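PDB 6HXI: citrate lyase, subunit 1, which forms part of ATP citrate lyase, which probably uses ATP to split citrate with coenzyme A into acetyl-CoA and oxaloacetate. Local coordinates for residues 10-15 with 30-35; 49-54 with 77-82; 83-88 with 104-109. All blocks are in the same frame, centred on the assembly; numbering follows the deposited sequence.

Contact 1. Residues 10-15 with 30-35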
ATOM      1  N   ASP C  10     -18.474 -30.124 -57.383  1.00 58.40           N
ATOM      2  CA  ASP C  10     -18.706 -29.218 -56.268  1.00 56.36           C
ATOM      3  C   ASP C  10     -20.008 -28.414 -56.409  1.00 59.14           C
ATOM      4  O   ASP C  10     -20.765 -28.299 -55.436  1.00 57.98           O
ATOM      5  CB  ASP C  10     -17.489 -28.296 -56.093  1.00 57.67           C
ATOM      6  CG  ASP C  10     -16.185 -29.019 -55.767  1.00 72.81           C
ATOM      7  OD1 ASP C  10     -16.218 -29.989 -54.970  1.00 74.09           O
ATOM      8  OD2 ASP C  10     -15.117 -28.570 -56.254  1.00 82.98           O
ATOM      9  N   ALA C  11     -20.285 -27.889 -57.628  1.00 54.08           N
ATOM     10  CA  ALA C  11     -21.484 -27.099 -57.932  1.00 51.45           C
ATOM     11  C   ALA C  11     -22.776 -27.943 -57.789  1.00 56.17           C
ATOM     12  O   ALA C  11     -23.742 -27.500 -57.161  1.00 53.42           O
ATOM     13  CB  ALA C  11     -21.369 -26.511 -59.330  1.00 51.55           C
ATOM     14  N   LYS C  12     -22.756 -29.176 -58.335  1.00 55.60           N
ATOM     15  CA  LYS C  12     -23.860 -30.136 -58.277  1.00 56.20           C
ATOM     16  C   LYS C  12     -24.076 -30.635 -56.850  1.00 60.94           C
ATOM     17  O   LYS C  12     -25.222 -30.840 -56.455  1.00 62.21           O
ATOM     18  CB  LYS C  12     -23.623 -31.311 -59.235  1.00 60.93           C
ATOM     19  CG  LYS C  12     -23.896 -30.952 -60.685  1.00 72.01           C
ATOM     20  CD  LYS C  12     -23.560 -32.076 -61.625  1.00 80.86           C
ATOM     21  CE  LYS C  12     -24.204 -31.815 -62.959  1.00 92.04           C
ATOM     22  NZ  LYS C  12     -23.887 -32.872 -63.942  1.00 98.08           N
ATOM     23  N   ASN C  13     -22.981 -30.813 -56.079  1.00 57.37           N
ATOM     24  CA  ASN C  13     -23.029 -31.236 -54.678  1.00 57.68           C
ATOM     25  C   ASN C  13     -23.687 -30.153 -53.839  1.00 60.39           C
ATOM     26  O   ASN C  13     -24.526 -30.485 -52.993  1.00 60.60           O
ATOM     27  CB  ASN C  13     -21.645 -31.574 -54.138  1.00 57.20           C
ATOM     28  CG  ASN C  13     -21.590 -32.888 -53.401  1.00 88.88           C
ATOM     29  OD1 ASN C  13     -22.387 -33.169 -52.491  1.00 87.60           O
ATOM     30  ND2 ASN C  13     -20.650 -33.734 -53.788  1.00 82.28           N
ATOM     31  N   LEU C  14     -23.340 -28.855 -54.112  1.00 54.70           N
ATOM     32  CA  LEU C  14     -23.941 -27.681 -53.458  1.00 52.97           C
ATOM     33  C   LEU C  14     -25.441 -27.654 -53.789  1.00 58.02           C
ATOM     34  O   LEU C  14     -26.269 -27.514 -52.889  1.00 58.58           O
ATOM     35  CB  LEU C  14     -23.268 -26.350 -53.892  1.00 50.42           C
ATOM     36  CG  LEU C  14     -21.902 -26.004 -53.268  1.00 54.75           C
ATOM     37  CD1 LEU C  14     -21.236 -24.822 -53.976  1.00 51.03           C
ATOM     38  CD2 LEU C  14     -22.033 -25.708 -51.799  1.00 59.44           C
ATOM     39  N   LEU C  15     -25.783 -27.837 -55.076  1.00 55.03           N
ATOM     40  CA  LEU C  15     -27.168 -27.865 -55.538  1.00 54.61           C
ATOM     41  C   LEU C  15     -27.947 -29.010 -54.881  1.00 59.45           C
ATOM     42  O   LEU C  15     -29.078 -28.795 -54.445  1.00 61.54           O
ATOM     43  CB  LEU C  15     -27.262 -27.958 -57.071  1.00 53.92           C
ATOM     44  CG  LEU C  15     -28.637 -27.587 -57.607  1.00 57.08           C
ATOM     45  CD1 LEU C  15     -28.797 -26.105 -57.669  1.00 55.08           C
ATOM     46  CD2 LEU C  15     -28.882 -28.190 -58.969  1.00 59.57           C
ATOM     47  N   GLY C  30     -27.697 -36.664 -54.469  1.00 79.25           N
ATOM     48  CA  GLY C  30     -26.329 -36.181 -54.618  1.00 76.69           C
ATOM     49  C   GLY C  30     -25.338 -37.195 -55.145  1.00 77.74           C
ATOM     50  O   GLY C  30     -24.157 -37.112 -54.794  1.00 76.23           O
ATOM     51  N   ASN C  31     -25.804 -38.157 -55.990  1.00 74.54           N
ATOM     52  CA  ASN C  31     -24.975 -39.241 -56.558  1.00 74.08           C
ATOM     53  C   ASN C  31     -23.875 -38.692 -57.457  1.00 76.70           C
ATOM     54  O   ASN C  31     -24.062 -38.523 -58.665  1.00 76.03           O
ATOM     55  CB  ASN C  31     -25.803 -40.319 -57.286  1.00 76.98           C
ATOM     56  CG  ASN C  31     -26.898 -40.961 -56.474  1.00 99.13           C
ATOM     57  OD1 ASN C  31     -28.067 -40.879 -56.829  1.00 92.96           O
ATOM     58  ND2 ASN C  31     -26.565 -41.594 -55.358  1.00 92.19           N
ATOM     59  N   LEU C  32     -22.723 -38.387 -56.838  1.00 72.64           N
ATOM     60  CA  LEU C  32     -21.557 -37.812 -57.504  1.00 70.64           C
ATOM     61  C   LEU C  32     -20.256 -38.439 -56.990  1.00 74.90           C
ATOM     62  O   LEU C  32     -20.114 -38.719 -55.792  1.00 75.52           O
ATOM     63  CB  LEU C  32     -21.520 -36.291 -57.285  1.00 70.01           C
ATOM     64  CG  LEU C  32     -22.723 -35.471 -57.750  1.00 73.57           C
ATOM     65  CD1 LEU C  32     -23.016 -34.361 -56.789  1.00 72.90           C
ATOM     66  CD2 LEU C  32     -22.509 -34.920 -59.142  1.00 75.46           C
ATOM     67  N   ALA C  33     -19.305 -38.642 -57.910  1.00 70.29           N
ATOM     68  CA  ALA C  33     -17.992 -39.199 -57.619  1.00 69.60           C
ATOM     69  C   ALA C  33     -16.931 -38.437 -58.418  1.00 71.92           C
ATOM     70  O   ALA C  33     -17.081 -38.279 -59.634  1.00 70.26           O
ATOM     71  CB  ALA C  33     -17.965 -40.684 -57.977  1.00 70.94           C
ATOM     72  N   LEU C  34     -15.882 -37.944 -57.732  1.00 68.91           N
ATOM     73  CA  LEU C  34     -14.784 -37.239 -58.391  1.00 68.71           C
ATOM     74  C   LEU C  34     -13.541 -38.113 -58.405  1.00 76.86           C
ATOM     75  O   LEU C  34     -13.159 -38.648 -57.364  1.00 78.00           O
ATOM     76  CB  LEU C  34     -14.489 -35.867 -57.736  1.00 67.90           C
ATOM     77  CG  LEU C  34     -13.486 -34.946 -58.479  1.00 70.82           C
ATOM     78  CD1 LEU C  34     -14.105 -34.334 -59.746  1.00 69.70           C
ATOM     79  CD2 LEU C  34     -12.962 -33.871 -57.572  1.00 70.88           C
ATOM     80  N   VAL C  35     -12.896 -38.234 -59.579  1.00 75.97           N
ATOM     81  CA  VAL C  35     -11.692 -39.042 -59.772  1.00 78.36           C
ATOM     82  C   VAL C  35     -10.477 -38.162 -60.102  1.00 86.54           C
ATOM     83  O   VAL C  35     -10.360 -37.654 -61.223  1.00 86.16           O
ATOM     84  CB  VAL C  35     -11.920 -40.189 -60.799  1.00 82.76           C
ATOM     85  CG1 VAL C  35     -10.644 -40.988 -61.050  1.00 83.63           C
ATOM     86  CG2 VAL C  35     -13.035 -41.115 -60.335  1.00 82.92           C
TER
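L32 turns its CG anti to its own carbonyl carbon (chi1 -58°), and K12 does the same from the helix (chi1 -77°), which brings the fork of the leucine against CB and CD of the lysine. The two side chains cross at about a right angle. CD2 of L32 lies 3.8 Å from CB of K12 and 3.9 Å from its CD, so this methyl rests along the aliphatic part of a chain that runs on extended past it. The other branch is set against the helix backbone: L32 CD1 is 3.6 Å from N13 N and 3.8 Å from N13 CA. The side chain of N13 slides past the leucine in the opposite direction, leaving ND2 3.9 Å from L32 CD1 in plain van der Waals contact.

Leucine suits this place because its two methyls can fill two neighbouring spots on a helix surface at once. Lysine offers a greasy stem here and a charge further on, where NZ forms salt bridges with E8 and E109 and a hydrogen bond to L213 O. The amide of N13 runs alongside CD1 of the leucine, and a polar residue fits this partly exposed position.

In the ATP-grasp region this joins helix 8-18, which also packs on strand 209-220 and helix 173-192, to the chain entering strand 33-35, at the border of a four-stranded antiparallel sheet. L32 also touches L107 and E109 of the adjacent strand 106-110. The contacts between the segments are van der Waals, made by the L32 methyls. K12 is buried and its charge is met by E8 of its own helix and E109 of strand 106-110; the second pair probably draws helix and sheet together.

Contact 2. Residues 49-54 with 77-82; sequences PWLKTT and ADWEEA
W79 meets L51 and K52 where the first turn of helix 79-89 packs against the short, weakly bonded helix 50-53, in the ATP-grasp region of the chain. The indole is the main piece of buried surface. CG of W79 stands anti to its backbone N (chi1 168°), which carries the ring out across the short helix. L51 covers one face of it: CD1 sits 4.1 Å from the centroid of the six-membered ring and 25° off the normal, a CH-pi contact, while CD2 approaches CZ3 of W79 at 3.7 Å. A branched leucine can lay one methyl over the ring and the other by its CZ3 rim, and both residues also reach I108 of strand 106-110.

K52 works at the solvent side. Its CG lies 3.8 Å from CD1 of W79, after which the chain bends away, as befits a lysine whose amine makes a long, weak ion pair with E45. The same glutamate accepts a weak hydrogen bond from W79 NE1. Backbone joins in too, L51 O coming within 3.4 Å of W79 CB. Within 49-54, T54 OG1 donates to W50 O at 2.7 Å, from the face of the carbonyl plane opposite to the one its neighbour T53 uses with its backbone N-H.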
ATOM      1  N   PRO C  49     -21.832 -47.077 -53.274  1.00 90.39           N
ATOM      2  CA  PRO C  49     -22.261 -48.405 -53.744  1.00 90.59           C
ATOM      3  C   PRO C  49     -23.064 -48.325 -55.043  1.00 92.03           C
ATOM      4  O   PRO C  49     -22.909 -49.200 -55.892  1.00 91.74           O
ATOM      5  CB  PRO C  49     -23.096 -48.951 -52.577  1.00 94.83           C
ATOM      6  CG  PRO C  49     -22.823 -48.030 -51.416  1.00 99.41           C
ATOM      7  CD  PRO C  49     -22.517 -46.711 -52.020  1.00 92.80           C
ATOM      8  N   TRP C  50     -23.854 -47.234 -55.226  1.00 86.64           N
ATOM      9  CA  TRP C  50     -24.676 -46.954 -56.415  1.00 85.17           C
ATOM     10  C   TRP C  50     -23.918 -47.066 -57.759  1.00 84.77           C
ATOM     11  O   TRP C  50     -24.547 -47.340 -58.780  1.00 83.15           O
ATOM     12  CB  TRP C  50     -25.371 -45.583 -56.295  1.00 83.52           C
ATOM     13  CG  TRP C  50     -24.427 -44.420 -56.210  1.00 83.15           C
ATOM     14  CD1 TRP C  50     -23.974 -43.817 -55.073  1.00 86.16           C
ATOM     15  CD2 TRP C  50     -23.819 -43.719 -57.309  1.00 81.37           C
ATOM     16  NE1 TRP C  50     -23.129 -42.777 -55.392  1.00 84.16           N
ATOM     17  CE2 TRP C  50     -23.003 -42.704 -56.756  1.00 84.67           C
ATOM     18  CE3 TRP C  50     -23.882 -43.850 -58.711  1.00 81.93           C
ATOM     19  CZ2 TRP C  50     -22.250 -41.827 -57.554  1.00 82.45           C
ATOM     20  CZ3 TRP C  50     -23.134 -42.987 -59.498  1.00 82.07           C
ATOM     21  CH2 TRP C  50     -22.345 -41.978 -58.923  1.00 81.88           C
ATOM     22  N   LEU C  51     -22.580 -46.833 -57.750  1.00 79.37           N
ATOM     23  CA  LEU C  51     -21.707 -46.894 -58.928  1.00 77.32           C
ATOM     24  C   LEU C  51     -21.833 -48.214 -59.688  1.00 82.02           C
ATOM     25  O   LEU C  51     -22.025 -48.213 -60.907  1.00 81.48           O
ATOM     26  CB  LEU C  51     -20.230 -46.683 -58.526  1.00 76.21           C
ATOM     27  CG  LEU C  51     -19.783 -45.278 -58.140  1.00 79.34           C
ATOM     28  CD1 LEU C  51     -18.438 -45.319 -57.440  1.00 79.23           C
ATOM     29  CD2 LEU C  51     -19.686 -44.362 -59.358  1.00 80.27           C
ATOM     30  N   LYS C  52     -21.737 -49.335 -58.960  1.00 79.78           N
ATOM     31  CA  LYS C  52     -21.760 -50.688 -59.506  1.00 80.68           C
ATOM     32  C   LYS C  52     -23.129 -51.133 -60.082  1.00 86.31           C
ATOM     33  O   LYS C  52     -23.154 -52.007 -60.953  1.00 86.62           O
ATOM     34  CB  LYS C  52     -21.251 -51.694 -58.455  1.00 84.36           C
ATOM     35  CG  LYS C  52     -19.797 -51.445 -58.021  1.00 94.93           C
ATOM     36  CD  LYS C  52     -19.295 -52.456 -56.987  1.00104.76           C
ATOM     37  CE  LYS C  52     -18.564 -53.626 -57.616  1.00111.83           C
ATOM     38  NZ  LYS C  52     -18.079 -54.591 -56.597  1.00117.57           N
ATOM     39  N   THR C  53     -24.244 -50.514 -59.633  1.00 83.62           N
ATOM     40  CA  THR C  53     -25.614 -50.882 -60.025  1.00 85.25           C
ATOM     41  C   THR C  53     -26.396 -49.826 -60.864  1.00 90.22           C
ATOM     42  O   THR C  53     -27.598 -50.007 -61.093  1.00 90.58           O
ATOM     43  CB  THR C  53     -26.414 -51.265 -58.761  1.00 92.99           C
ATOM     44  OG1 THR C  53     -25.998 -50.461 -57.645  1.00 91.16           O
ATOM     45  CG2 THR C  53     -26.284 -52.736 -58.413  1.00 94.20           C
ATOM     46  N   THR C  54     -25.732 -48.749 -61.327  1.00 86.63           N
ATOM     47  CA  THR C  54     -26.391 -47.683 -62.107  1.00 86.40           C
ATOM     48  C   THR C  54     -25.685 -47.446 -63.452  1.00 89.41           C
ATOM     49  O   THR C  54     -24.487 -47.731 -63.569  1.00 89.12           O
ATOM     50  CB  THR C  54     -26.461 -46.382 -61.260  1.00 95.46           C
ATOM     51  OG1 THR C  54     -26.890 -46.699 -59.934  1.00 99.04           O
ATOM     52  CG2 THR C  54     -27.395 -45.322 -61.845  1.00 93.32           C
ATOM     53  N   ALA C  77     -22.939 -45.899 -69.580  1.00 89.55           N
ATOM     54  CA  ALA C  77     -21.940 -46.949 -69.392  1.00 89.03           C
ATOM     55  C   ALA C  77     -22.026 -47.679 -68.040  1.00 92.99           C
ATOM     56  O   ALA C  77     -22.714 -47.231 -67.124  1.00 90.72           O
ATOM     57  CB  ALA C  77     -20.542 -46.394 -69.617  1.00 88.56           C
ATOM     58  N   ASP C  78     -21.359 -48.842 -67.958  1.00 92.28           N
ATOM     59  CA  ASP C  78     -21.274 -49.688 -66.769  1.00 93.52           C
ATOM     60  C   ASP C  78     -20.119 -49.173 -65.919  1.00 96.40           C
ATOM     61  O   ASP C  78     -19.245 -48.491 -66.454  1.00 94.65           O
ATOM     62  CB  ASP C  78     -20.960 -51.155 -67.173  1.00 97.42           C
ATOM     63  CG  ASP C  78     -21.856 -51.796 -68.230  1.00115.72           C
ATOM     64  OD1 ASP C  78     -22.872 -51.173 -68.608  1.00117.82           O
ATOM     65  OD2 ASP C  78     -21.538 -52.923 -68.677  1.00122.96           O
ATOM     66  N   TRP C  79     -20.073 -49.547 -64.620  1.00 94.33           N
ATOM     67  CA  TRP C  79     -18.972 -49.175 -63.719  1.00 94.17           C
ATOM     68  C   TRP C  79     -17.617 -49.703 -64.242  1.00100.02           C
ATOM     69  O   TRP C  79     -16.604 -49.009 -64.107  1.00 98.43           O
ATOM     70  CB  TRP C  79     -19.251 -49.605 -62.265  1.00 93.52           C
ATOM     71  CG  TRP C  79     -18.061 -49.508 -61.356  1.00 94.52           C
ATOM     72  CD1 TRP C  79     -17.377 -50.545 -60.790  1.00 98.70           C
ATOM     73  CD2 TRP C  79     -17.358 -48.311 -60.986  1.00 93.16           C
ATOM     74  NE1 TRP C  79     -16.300 -50.068 -60.073  1.00 98.00           N
ATOM     75  CE2 TRP C  79     -16.273 -48.699 -60.168  1.00 97.94           C
ATOM     76  CE3 TRP C  79     -17.548 -46.945 -61.256  1.00 92.97           C
ATOM     77  CZ2 TRP C  79     -15.388 -47.770 -59.610  1.00 96.65           C
ATOM     78  CZ3 TRP C  79     -16.660 -46.029 -60.718  1.00 93.84           C
ATOM     79  CH2 TRP C  79     -15.601 -46.441 -59.898  1.00 95.29           C
ATOM     80  N   GLU C  80     -17.624 -50.911 -64.878  1.00 98.75           N
ATOM     81  CA  GLU C  80     -16.456 -51.534 -65.509  1.00 99.35           C
ATOM     82  C   GLU C  80     -16.016 -50.639 -66.675  1.00101.65           C
ATOM     83  O   GLU C  80     -14.865 -50.200 -66.715  1.00100.18           O
ATOM     84  CB  GLU C  80     -16.809 -52.941 -66.039  1.00102.48           C
ATOM     85  CG  GLU C  80     -16.526 -54.088 -65.082  1.00115.29           C
ATOM     86  CD  GLU C  80     -16.632 -55.479 -65.694  1.00150.35           C
ATOM     87  OE1 GLU C  80     -17.473 -55.686 -66.600  1.00146.83           O
ATOM     88  OE2 GLU C  80     -15.879 -56.373 -65.244  1.00150.76           O
ATOM     89  N   GLU C  81     -16.969 -50.321 -67.582  1.00 98.42           N
ATOM     90  CA  GLU C  81     -16.771 -49.470 -68.759  1.00 98.30           C
ATOM     91  C   GLU C  81     -16.278 -48.081 -68.370  1.00101.74           C
ATOM     92  O   GLU C  81     -15.515 -47.471 -69.122  1.00101.83           O
ATOM     93  CB  GLU C  81     -18.069 -49.355 -69.563  1.00100.13           C
ATOM     94  CG  GLU C  81     -18.575 -50.670 -70.133  1.00109.72           C
ATOM     95  CD  GLU C  81     -19.799 -50.564 -71.027  1.00123.06           C
ATOM     96  OE1 GLU C  81     -20.012 -49.488 -71.633  1.00109.57           O
ATOM     97  OE2 GLU C  81     -20.525 -51.576 -71.151  1.00114.50           O
ATOM     98  N   ALA C  82     -16.720 -47.585 -67.190  1.00 97.17           N
ATOM     99  CA  ALA C  82     -16.319 -46.296 -66.632  1.00 95.18           C
ATOM    100  C   ALA C  82     -14.844 -46.349 -66.235  1.00 97.89           C
ATOM    101  O   ALA C  82     -14.099 -45.445 -66.611  1.00 97.04           O
ATOM    102  CB  ALA C  82     -17.182 -45.942 -65.434  1.00 95.27           C
TER

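Contact 3. Residues 83-88 with 104-109; sequences KEYLNE and SYFLIE
Y85 and F106 form the aromatic part of this contact. Their ring centroids are 5.7 Å apart, the planes stand at 89° and the rings meet obliquely. The touching atoms are CE1 of Y85 and CD2 of F106, at 3.6 Å. The phenol oxygen continues along the phenylalanine, with Y85 OH 3.8 Å from F106 CE2. Y85 reaches this far because its CG is anti to the backbone N (chi1 169°), which swings the ring from the flank of the helix to the sheet. There the hydroxyl gives the long side chain a polar end, bonded weakly to L72 O, and the ring also leans on V58 and P60. An alanine here would remove the whole ring and is likely to leave one side of F106 uncovered and L72 O without this weak partner.

Helix 79-89 lies along one face of the four-stranded antiparallel sheet; the axes of 83-88 and 106-109 run antiparallel, 10.8 Å apart at closest. Alternation along the strand sorts its residues: F106 and I108 serve the helix, whereas L107 points away and touches E8 and Y9 of helix 8-18. Helix 79-89 and helix 8-18 thus appear to flank the strand from its two sides, within the ATP-grasp region.

The aliphatic contacts centre on L86, whose two methyls are divided between two strand residues. CD2 of L86 passes alongside F106, 3.8 Å from F106 CB, the side chains sliding past each other in opposite directions. CD1 of L86 instead meets I108 tip to tip, at 3.8 Å from I108 CD1. Branched aliphatic residues suit this buried layer, where L86 also touches V35 and V58.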
ATOM      1  N   LYS C  83     -14.410 -47.438 -65.546  1.00 94.30           N
ATOM      2  CA  LYS C  83     -13.010 -47.649 -65.143  1.00 94.11           C
ATOM      3  C   LYS C  83     -12.082 -47.743 -66.355  1.00 97.95           C
ATOM      4  O   LYS C  83     -10.927 -47.345 -66.255  1.00 97.49           O
ATOM      5  CB  LYS C  83     -12.849 -48.903 -64.280  1.00 97.08           C
ATOM      6  CG  LYS C  83     -13.478 -48.840 -62.890  1.00105.13           C
ATOM      7  CD  LYS C  83     -13.258 -50.150 -62.109  1.00116.89           C
ATOM      8  CE  LYS C  83     -14.117 -51.335 -62.550  1.00125.71           C
ATOM      9  NZ  LYS C  83     -13.385 -52.650 -62.549  1.00126.42           N
ATOM     10  N   GLU C  84     -12.592 -48.259 -67.495  1.00 95.30           N
ATOM     11  CA  GLU C  84     -11.852 -48.352 -68.757  1.00 96.24           C
ATOM     12  C   GLU C  84     -11.564 -46.943 -69.287  1.00 98.76           C
ATOM     13  O   GLU C  84     -10.427 -46.661 -69.657  1.00 98.61           O
ATOM     14  CB  GLU C  84     -12.628 -49.178 -69.802  1.00 98.67           C
ATOM     15  CG  GLU C  84     -12.523 -50.682 -69.599  1.00112.29           C
ATOM     16  CD  GLU C  84     -13.381 -51.552 -70.502  1.00136.19           C
ATOM     17  OE1 GLU C  84     -14.136 -51.003 -71.339  1.00128.89           O
ATOM     18  OE2 GLU C  84     -13.302 -52.794 -70.361  1.00132.79           O
ATOM     19  N   TYR C  85     -12.583 -46.052 -69.281  1.00 94.34           N
ATOM     20  CA  TYR C  85     -12.457 -44.653 -69.712  1.00 93.43           C
ATOM     21  C   TYR C  85     -11.475 -43.900 -68.799  1.00 96.04           C
ATOM     22  O   TYR C  85     -10.679 -43.107 -69.294  1.00 95.62           O
ATOM     23  CB  TYR C  85     -13.837 -43.963 -69.750  1.00 93.59           C
ATOM     24  CG  TYR C  85     -13.789 -42.460 -69.931  1.00 95.35           C
ATOM     25  CD1 TYR C  85     -13.675 -41.607 -68.834  1.00 96.49           C
ATOM     26  CD2 TYR C  85     -13.867 -41.887 -71.197  1.00 96.94           C
ATOM     27  CE1 TYR C  85     -13.631 -40.221 -68.990  1.00 96.52           C
ATOM     28  CE2 TYR C  85     -13.821 -40.498 -71.366  1.00 97.48           C
ATOM     29  CZ  TYR C  85     -13.704 -39.670 -70.257  1.00102.60           C
ATOM     30  OH  TYR C  85     -13.641 -38.301 -70.386  1.00100.86           O
ATOM     31  N   LEU C  86     -11.538 -44.157 -67.477  1.00 91.99           N
ATOM     32  CA  LEU C  86     -10.668 -43.527 -66.484  1.00 91.87           C
ATOM     33  C   LEU C  86      -9.216 -44.031 -66.596  1.00 98.26           C
ATOM     34  O   LEU C  86      -8.299 -43.216 -66.507  1.00 97.89           O
ATOM     35  CB  LEU C  86     -11.188 -43.748 -65.050  1.00 91.24           C
ATOM     36  CG  LEU C  86     -12.601 -43.267 -64.696  1.00 94.65           C
ATOM     37  CD1 LEU C  86     -13.180 -44.120 -63.592  1.00 95.10           C
ATOM     38  CD2 LEU C  86     -12.620 -41.799 -64.286  1.00 95.27           C
ATOM     39  N   ASN C  87      -9.011 -45.364 -66.786  1.00 96.25           N
ATOM     40  CA  ASN C  87      -7.676 -45.973 -66.915  1.00 98.19           C
ATOM     41  C   ASN C  87      -6.959 -45.583 -68.216  1.00103.82           C
ATOM     42  O   ASN C  87      -5.730 -45.647 -68.277  1.00104.86           O
ATOM     43  CB  ASN C  87      -7.724 -47.501 -66.755  1.00 99.83           C
ATOM     44  CG  ASN C  87      -7.534 -47.993 -65.334  1.00125.82           C
ATOM     45  OD1 ASN C  87      -8.458 -47.981 -64.510  1.00118.01           O
ATOM     46  ND2 ASN C  87      -6.338 -48.484 -65.030  1.00121.30           N
ATOM     47  N   GLU C  88      -7.723 -45.160 -69.240  1.00100.76           N
ATOM     48  CA  GLU C  88      -7.191 -44.747 -70.536  1.00102.45           C
ATOM     49  C   GLU C  88      -6.884 -43.248 -70.588  1.00106.62           C
ATOM     50  O   GLU C  88      -5.750 -42.878 -70.901  1.00107.52           O
ATOM     51  CB  GLU C  88      -8.172 -45.112 -71.669  1.00104.34           C
ATOM     52  CG  GLU C  88      -8.211 -46.585 -72.046  1.00119.64           C
ATOM     53  CD  GLU C  88      -9.388 -47.022 -72.903  1.00149.52           C
ATOM     54  OE1 GLU C  88     -10.447 -46.351 -72.866  1.00139.11           O
ATOM     55  OE2 GLU C  88      -9.262 -48.066 -73.585  1.00150.49           O
ATOM     56  N   SER C 104      -6.680 -34.746 -65.508  1.00 88.41           N
ATOM     57  CA  SER C 104      -6.443 -35.294 -64.160  1.00 87.06           C
ATOM     58  C   SER C 104      -7.693 -35.463 -63.285  1.00 86.17           C
ATOM     59  O   SER C 104      -7.659 -36.260 -62.345  1.00 84.93           O
ATOM     60  CB  SER C 104      -5.399 -34.464 -63.419  1.00 91.79           C
ATOM     61  OG  SER C 104      -4.141 -34.513 -64.071  1.00103.28           O
ATOM     62  N   TYR C 105      -8.775 -34.708 -63.567  1.00 80.21           N
ATOM     63  CA  TYR C 105     -10.012 -34.777 -62.781  1.00 77.63           C
ATOM     64  C   TYR C 105     -11.216 -35.133 -63.631  1.00 78.41           C
ATOM     65  O   TYR C 105     -11.426 -34.531 -64.684  1.00 77.65           O
ATOM     66  CB  TYR C 105     -10.231 -33.498 -61.959  1.00 77.48           C
ATOM     67  CG  TYR C 105      -9.158 -33.295 -60.908  1.00 79.78           C
ATOM     68  CD1 TYR C 105      -9.280 -33.860 -59.642  1.00 81.71           C
ATOM     69  CD2 TYR C 105      -8.015 -32.544 -61.181  1.00 81.42           C
ATOM     70  CE1 TYR C 105      -8.282 -33.701 -58.679  1.00 83.58           C
ATOM     71  CE2 TYR C 105      -7.009 -32.383 -60.230  1.00 83.25           C
ATOM     72  CZ  TYR C 105      -7.149 -32.957 -58.977  1.00 91.01           C
ATOM     73  OH  TYR C 105      -6.171 -32.773 -58.025  1.00 91.20           O
ATOM     74  N   PHE C 106     -11.981 -36.144 -63.183  1.00 73.77           N
ATOM     75  CA  PHE C 106     -13.153 -36.672 -63.895  1.00 73.47           C
ATOM     76  C   PHE C 106     -14.357 -36.845 -62.986  1.00 74.15           C
ATOM     77  O   PHE C 106     -14.231 -37.365 -61.870  1.00 73.52           O
ATOM     78  CB  PHE C 106     -12.829 -38.030 -64.566  1.00 76.49           C
ATOM     79  CG  PHE C 106     -11.701 -37.989 -65.568  1.00 79.40           C
ATOM     80  CD1 PHE C 106     -10.382 -38.168 -65.164  1.00 84.23           C
ATOM     81  CD2 PHE C 106     -11.955 -37.769 -66.915  1.00 82.16           C
ATOM     82  CE1 PHE C 106      -9.334 -38.096 -66.086  1.00 86.39           C
ATOM     83  CE2 PHE C 106     -10.910 -37.701 -67.838  1.00 86.63           C
ATOM     84  CZ  PHE C 106      -9.608 -37.871 -67.417  1.00 85.80           C
ATOM     85  N   LEU C 107     -15.531 -36.445 -63.478  1.00 68.29           N
ATOM     86  CA  LEU C 107     -16.761 -36.589 -62.713  1.00 67.64           C
ATOM     87  C   LEU C 107     -17.546 -37.826 -63.168  1.00 72.28           C
ATOM     88  O   LEU C 107     -17.731 -38.036 -64.372  1.00 71.83           O
ATOM     89  CB  LEU C 107     -17.620 -35.307 -62.813  1.00 67.22           C
ATOM     90  CG  LEU C 107     -19.065 -35.361 -62.265  1.00 72.29           C
ATOM     91  CD1 LEU C 107     -19.104 -35.402 -60.729  1.00 72.26           C
ATOM     92  CD2 LEU C 107     -19.890 -34.219 -62.796  1.00 75.39           C
ATOM     93  N   ILE C 108     -17.996 -38.637 -62.193  1.00 69.56           N
ATOM     94  CA  ILE C 108     -18.854 -39.803 -62.437  1.00 70.15           C
ATOM     95  C   ILE C 108     -20.226 -39.543 -61.809  1.00 72.87           C
ATOM     96  O   ILE C 108     -20.335 -39.173 -60.635  1.00 70.75           O
ATOM     97  CB  ILE C 108     -18.265 -41.203 -62.076  1.00 73.92           C
ATOM     98  CG1 ILE C 108     -16.773 -41.310 -62.462  1.00 74.52           C
ATOM     99  CG2 ILE C 108     -19.092 -42.327 -62.756  1.00 76.21           C
ATOM    100  CD1 ILE C 108     -16.031 -42.430 -61.784  1.00 83.56           C
ATOM    101  N   GLU C 109     -21.264 -39.698 -62.623  1.00 71.22           N
ATOM    102  CA  GLU C 109     -22.640 -39.494 -62.191  1.00 72.44           C
ATOM    103  C   GLU C 109     -23.635 -40.422 -62.934  1.00 77.49           C
ATOM    104  O   GLU C 109     -23.297 -40.912 -64.015  1.00 75.56           O
ATOM    105  CB  GLU C 109     -23.027 -38.013 -62.345  1.00 73.32           C
ATOM    106  CG  GLU C 109     -23.126 -37.515 -63.777  1.00 82.85           C
ATOM    107  CD  GLU C 109     -23.600 -36.083 -63.927  1.00103.74           C
ATOM    108  OE1 GLU C 109     -24.057 -35.491 -62.922  1.00 88.86           O
ATOM    109  OE2 GLU C 109     -23.531 -35.556 -65.060  1.00102.85           O
TER

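From the N terminus, contact 1 closes first, bringing residues 30-35 back onto helix 8-18 after 14 intervening residues. Contact 2 then spans 22 residues, including strands 56-60 and 74-75, to join helix 50-53 to the start of helix 79-89. Contact 3 opens further along that same helix and closes 15 residues later on strand 106-110. The three loops follow in series; none nests in or crosses another. They meet in space at the four-stranded sheet, where strands 33-35 and 106-110 are neighbours. Contacts 1 and 3 are tied there by backbone pairing, A33 O with I108 N, and by packing of V35 CG2 on I108 CD1.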